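Local coordinates for type 6 secretion amidase effector 2 (Salmonella typhi, PDB 6WIN), which probably cleaves amide bonds in the peptide part of bacterial peptidoglycan, acting as an antibacterial toxin of the type 6 secretion system, at residues K49-E52 against V53-I57; G34-S37 against T38-Q41. All blocks are in the same frame, centred on the assembly; numbering follows the deposited sequence.

How the interactions relate
Both contacts are local turns that lead the chain into strands of one antiparallel sheet, and they follow each other in sequence: interaction 2 runs into the outermost strand 40-44, and interaction 1 runs into the next strand along the chain, 56-59. In the sheet these two strands are not neighbours, because strand 129-133 runs between them. That strand ties the two sites together: Val132 pairs with Val56 and touches Trp39, while Ile131 packs on Ile51 and Thr55. The centres of interactions 1 and 2 are about 17 Å apart, and their nearest atoms, about 5 Å apart, do not touch. Each turn uses one carbonyl oxygen to receive both the N-H and the hydroxyl of a threonine three residues on.

Interaction 1: K49-E52 against V53-I57; sequences KNIE and VGTVI
Glu52 and Thr55 close a type II beta turn that delivers the chain from the loop after strand 40-44 into strand 56-59 of the antiparallel sheet. The tight part is centred on a single acceptor: Glu52 O receives Thr55 N at 3.0 Å, the N-H pointing at it with an angle of 157°, and also the hydroxyl Thr55 OG1 at 2.6 Å. Both donors are somewhat tilted from the carbonyl plane. With OG1 beside its own backbone N (chi1 -57°), the hydroxyl of Thr55 reaches the same oxygen as its N-H, and the methyl CG2 is left to face Ile51. Gly54 takes the third position of the turn with positive phi, the backbone conformation usual for glycine at this place in a type II turn.

On the packed side, Ile51 reaches over the threonine. Its CG1 swings away from the backbone N (chi1 178°) and lies 3.8 Å from Thr55 CB, and its nearly extended chain carries CD1 on toward the strand. Ile131, which touches both Ile51 and Thr55, and Phe77, which touches Ile51 and Ile57, bring the neighbouring strands into this packing. The opposite character belongs to Glu52 and Val53, both exposed: the chain of Glu52, extended beyond CG, carries its carboxylate off from the turn, its side chain touching Ala1, and the CB of Val53 is directed away from 49-52. At the far end of Ile51, CD1 meets Ile57 CG2 at 3.9 Å, the two side chains crossing at about a right angle.

Interaction 2: G34-S37 against T38-Q41; sequences GQAS and TWQQ
With chi1 at -65°, Trp39 holds CG beside its backbone N, and the indole swings back beneath Ala36; Thr38, with chi1 68°, places OG1 between its N and carbonyl carbon, facing Gln35 O. The ring lies flat against the turn: Ala36 CA stands 3.6 Å from the centroid of the Trp39 five-membered ring, over the face and only 13° off the normal, a CH-pi contact. Ala36 CB extends this cover over the benzo part, 4.0 Å from Trp39 CE3. The indole N-H is used outside the turn, by Val33 O, and Tyr65 meets the ring edge-to-face; both probably help set how the indole is turned.

Gln35 O is gripped twice by one residue. Thr38 OG1 donates to it at 2.7 Å, in the carbonyl plane, whereas Thr38 N approaches the same Gln35 O from above that plane at 2.9 Å. One residue on, Trp39 N bonds to Ala36 O at 3.2 Å. A water donates to Ala36 O at 2.8 Å and to Trp39 O at 2.8 Å, bridging the two carbonyls as the chain straightens. Two successive bonds from residue i+3 to residue i are the mark of a short 3-10 segment, here in the connection between helix 23-30 and strand 40-44, an outermost strand of the antiparallel sheet.

Interaction 1: K49-E52 against V53-I57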
ATOM      1  N   LYS A  49      -6.180  10.478  10.742  1.00 26.45           N
ATOM      2  CA  LYS A  49      -7.190  11.436  10.338  1.00 35.28           C
ATOM      3  C   LYS A  49      -6.755  12.460   9.316  1.00 33.06           C
ATOM      4  O   LYS A  49      -7.556  13.320   8.940  1.00 43.60           O
ATOM      5  N   ASN A  50      -5.509  12.391   8.843  1.00 32.90           N
ATOM      6  CA  ASN A  50      -4.944  13.396   7.955  1.00 33.16           C
ATOM      7  C   ASN A  50      -4.590  12.883   6.567  1.00 34.43           C
ATOM      8  O   ASN A  50      -4.249  13.693   5.698  1.00 38.42           O
ATOM      9  CB  ASN A  50      -3.686  14.005   8.589  1.00 30.21           C
ATOM     10  CG  ASN A  50      -4.003  14.769   9.852  1.00 43.98           C
ATOM     11  OD1 ASN A  50      -4.722  15.770   9.814  1.00 44.31           O
ATOM     12  ND2 ASN A  50      -3.499  14.285  10.989  1.00 46.92           N
ATOM     13  N   ILE A  51      -4.674  11.577   6.327  1.00 28.55           N
ATOM     14  CA  ILE A  51      -4.199  11.016   5.073  1.00 25.67           C
ATOM     15  C   ILE A  51      -5.179  11.357   3.953  1.00 29.55           C
ATOM     16  O   ILE A  51      -6.400  11.226   4.106  1.00 29.69           O
ATOM     17  CB  ILE A  51      -3.984   9.505   5.234  1.00 20.78           C
ATOM     18  CG1 ILE A  51      -3.532   8.868   3.918  1.00 21.01           C
ATOM     19  CG2 ILE A  51      -5.226   8.839   5.828  1.00 22.02           C
ATOM     20  CD1 ILE A  51      -3.059   7.441   4.089  1.00 19.19           C
ATOM     21  N   GLU A  52      -4.642  11.819   2.824  1.00 29.03           N
ATOM     22  CA  GLU A  52      -5.417  12.299   1.688  1.00 27.42           C
ATOM     23  C   GLU A  52      -5.711  11.171   0.707  1.00 21.39           C
ATOM     24  O   GLU A  52      -4.897  10.265   0.513  1.00 18.59           O
ATOM     25  CB  GLU A  52      -4.647  13.395   0.952  1.00 31.85           C
ATOM     26  CG  GLU A  52      -3.788  14.234   1.871  1.00 45.49           C
ATOM     27  CD  GLU A  52      -2.774  15.076   1.129  1.00 50.30           C
ATOM     28  OE1 GLU A  52      -3.105  15.540   0.007  1.00 49.54           O
ATOM     29  OE2 GLU A  52      -1.663  15.285   1.691  1.00 48.23           O
ATOM     30  N   VAL A  53      -6.875  11.254   0.061  1.00 27.93           N
ATOM     31  CA  VAL A  53      -7.194  10.330  -1.021  1.00 28.66           C
ATOM     32  C   VAL A  53      -6.081  10.366  -2.061  1.00 20.75           C
ATOM     33  O   VAL A  53      -5.645  11.441  -2.479  1.00 22.46           O
ATOM     34  CB  VAL A  53      -8.555  10.692  -1.650  1.00 29.94           C
ATOM     35  CG1 VAL A  53      -8.861   9.756  -2.821  1.00 21.87           C
ATOM     36  CG2 VAL A  53      -9.672  10.675  -0.584  1.00 26.42           C
ATOM     37  N   GLY A  54      -5.618   9.186  -2.477  1.00 18.63           N
ATOM     38  CA  GLY A  54      -4.539   9.059  -3.436  1.00 17.35           C
ATOM     39  C   GLY A  54      -3.146   8.922  -2.844  1.00 20.45           C
ATOM     40  O   GLY A  54      -2.186   8.724  -3.600  1.00 16.46           O
ATOM     41  N   THR A  55      -2.997   9.027  -1.524  1.00 15.02           N
ATOM     42  CA  THR A  55      -1.690   8.831  -0.916  1.00 18.50           C
ATOM     43  C   THR A  55      -1.170   7.434  -1.233  1.00 19.78           C
ATOM     44  O   THR A  55      -1.915   6.452  -1.155  1.00 19.32           O
ATOM     45  CB  THR A  55      -1.769   9.030   0.599  1.00 16.54           C
ATOM     46  OG1 THR A  55      -2.281  10.337   0.886  1.00 16.69           O
ATOM     47  CG2 THR A  55      -0.398   8.872   1.215  1.00 13.68           C
ATOM     48  N   VAL A  56       0.109   7.348  -1.609  1.00 13.03           N
ATOM     49  CA  VAL A  56       0.722   6.047  -1.828  1.00 13.19           C
ATOM     50  C   VAL A  56       1.004   5.395  -0.481  1.00 18.94           C
ATOM     51  O   VAL A  56       1.664   5.989   0.379  1.00 19.10           O
ATOM     52  CB  VAL A  56       2.009   6.184  -2.646  1.00 17.21           C
ATOM     53  CG1 VAL A  56       2.720   4.851  -2.702  1.00 14.43           C
ATOM     54  CG2 VAL A  56       1.707   6.737  -4.065  1.00 12.68           C
ATOM     55  N   ILE A  57       0.507   4.165  -0.294  1.00 15.43           N
ATOM     56  CA  ILE A  57       0.679   3.424   0.947  1.00 15.60           C
ATOM     57  C   ILE A  57       1.201   2.023   0.639  1.00 17.71           C
ATOM     58  O   ILE A  57       1.152   1.551  -0.497  1.00 15.22           O
ATOM     59  CB  ILE A  57      -0.634   3.368   1.754  1.00 15.08           C
ATOM     60  CG1 ILE A  57      -1.712   2.585   0.985  1.00 19.13           C
ATOM     61  CG2 ILE A  57      -1.120   4.788   2.031  1.00 17.33           C
ATOM     62  CD1 ILE A  57      -3.017   2.395   1.780  1.00 17.28           C
TER

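Interaction 2: G34-S37 against T38-Q41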
ATOM      1  N   GLY A  34      10.059   5.166  -7.242  1.00 20.83           N
ATOM      2  CA  GLY A  34      11.269   4.387  -7.118  1.00 22.21           C
ATOM      3  C   GLY A  34      11.000   2.942  -6.732  1.00 19.14           C
ATOM      4  O   GLY A  34       9.868   2.469  -6.675  1.00 20.56           O
ATOM      5  N   GLN A  35      12.092   2.230  -6.489  1.00 25.47           N
ATOM      6  CA  GLN A  35      12.006   0.823  -6.132  1.00 24.38           C
ATOM      7  C   GLN A  35      11.633   0.689  -4.666  1.00 20.83           C
ATOM      8  O   GLN A  35      12.053   1.498  -3.830  1.00 21.11           O
ATOM      9  CB  GLN A  35      13.330   0.116  -6.425  1.00 24.59           C
ATOM     10  CG  GLN A  35      13.766   0.287  -7.877  1.00 27.53           C
ATOM     11  CD  GLN A  35      15.002  -0.514  -8.226  1.00 32.10           C
ATOM     12  OE1 GLN A  35      15.628  -1.125  -7.360  1.00 33.15           O
ATOM     13  NE2 GLN A  35      15.366  -0.506  -9.505  1.00 39.24           N
ATOM     14  N   ALA A  36      10.819  -0.331  -4.365  1.00 20.10           N
ATOM     15  CA  ALA A  36      10.254  -0.471  -3.026  1.00 19.70           C
ATOM     16  C   ALA A  36      11.329  -0.696  -1.969  1.00 20.85           C
ATOM     17  O   ALA A  36      11.109  -0.401  -0.789  1.00 20.62           O
ATOM     18  CB  ALA A  36       9.251  -1.617  -3.010  1.00 19.55           C
ATOM     19  N   SER A  37      12.491  -1.215  -2.376  1.00 26.59           N
ATOM     20  CA  SER A  37      13.625  -1.401  -1.477  1.00 25.20           C
ATOM     21  C   SER A  37      14.143  -0.093  -0.899  1.00 27.76           C
ATOM     22  O   SER A  37      14.865  -0.120   0.107  1.00 21.77           O
ATOM     23  CB  SER A  37      14.759  -2.108  -2.223  1.00 27.54           C
ATOM     24  OG  SER A  37      15.063  -1.420  -3.422  1.00 36.55           O
ATOM     25  N   THR A  38      13.814   1.049  -1.512  1.00 24.82           N
ATOM     26  CA  THR A  38      14.283   2.344  -1.027  1.00 25.18           C
ATOM     27  C   THR A  38      13.290   3.035  -0.100  1.00 19.33           C
ATOM     28  O   THR A  38      13.630   4.072   0.476  1.00 22.30           O
ATOM     29  CB  THR A  38      14.594   3.281  -2.205  1.00 23.38           C
ATOM     30  OG1 THR A  38      13.371   3.635  -2.872  1.00 22.55           O
ATOM     31  CG2 THR A  38      15.536   2.595  -3.202  1.00 22.62           C
ATOM     32  N   TRP A  39      12.082   2.496   0.049  1.00 20.64           N
ATOM     33  CA  TRP A  39      11.032   3.188   0.784  1.00 14.83           C
ATOM     34  C   TRP A  39      11.322   3.181   2.285  1.00 20.29           C
ATOM     35  O   TRP A  39      11.927   2.247   2.822  1.00 18.67           O
ATOM     36  CB  TRP A  39       9.667   2.541   0.514  1.00 16.87           C
ATOM     37  CG  TRP A  39       9.190   2.661  -0.919  1.00 17.12           C
ATOM     38  CD1 TRP A  39       9.748   3.421  -1.908  1.00 14.95           C
ATOM     39  CD2 TRP A  39       8.073   1.988  -1.514  1.00 16.55           C
ATOM     40  NE1 TRP A  39       9.045   3.265  -3.080  1.00 17.11           N
ATOM     41  CE2 TRP A  39       8.016   2.385  -2.866  1.00 15.57           C
ATOM     42  CE3 TRP A  39       7.122   1.071  -1.036  1.00 15.71           C
ATOM     43  CZ2 TRP A  39       7.034   1.913  -3.747  1.00 15.99           C
ATOM     44  CZ3 TRP A  39       6.155   0.603  -1.905  1.00 15.42           C
ATOM     45  CH2 TRP A  39       6.118   1.025  -3.249  1.00 17.13           C
ATOM     46  N   GLN A  40      10.887   4.247   2.955  1.00 17.59           N
ATOM     47  CA  GLN A  40      10.896   4.348   4.409  1.00 18.70           C
ATOM     48  C   GLN A  40       9.465   4.350   4.930  1.00 20.20           C
ATOM     49  O   GLN A  40       8.582   5.001   4.359  1.00 18.86           O
ATOM     50  CB  GLN A  40      11.618   5.617   4.880  1.00 18.64           C
ATOM     51  CG  GLN A  40      11.795   5.706   6.390  1.00 22.40           C
ATOM     52  CD  GLN A  40      13.135   5.169   6.859  1.00 29.30           C
ATOM     53  OE1 GLN A  40      14.169   5.842   6.734  1.00 32.72           O
ATOM     54  NE2 GLN A  40      13.129   3.952   7.405  1.00 27.34           N
ATOM     55  N   GLN A  41       9.245   3.618   6.018  1.00 16.56           N
ATOM     56  CA  GLN A  41       7.932   3.545   6.647  1.00 16.62           C
ATOM     57  C   GLN A  41       7.484   4.907   7.181  1.00 18.29           C
ATOM     58  O   GLN A  41       8.142   5.494   8.044  1.00 20.45           O
ATOM     59  CB  GLN A  41       7.990   2.520   7.781  1.00 15.93           C
ATOM     60  CG  GLN A  41       6.712   2.392   8.564  1.00 16.88           C
ATOM     61  CD  GLN A  41       6.727   1.205   9.488  1.00 17.73           C
ATOM     62  OE1 GLN A  41       7.711   0.454   9.562  1.00 18.56           O
ATOM     63  NE2 GLN A  41       5.637   1.018  10.203  1.00 17.31           N
TER
HETATM   64  O   HOH W   1      11.845  -0.394   1.948  1.00 23.11           O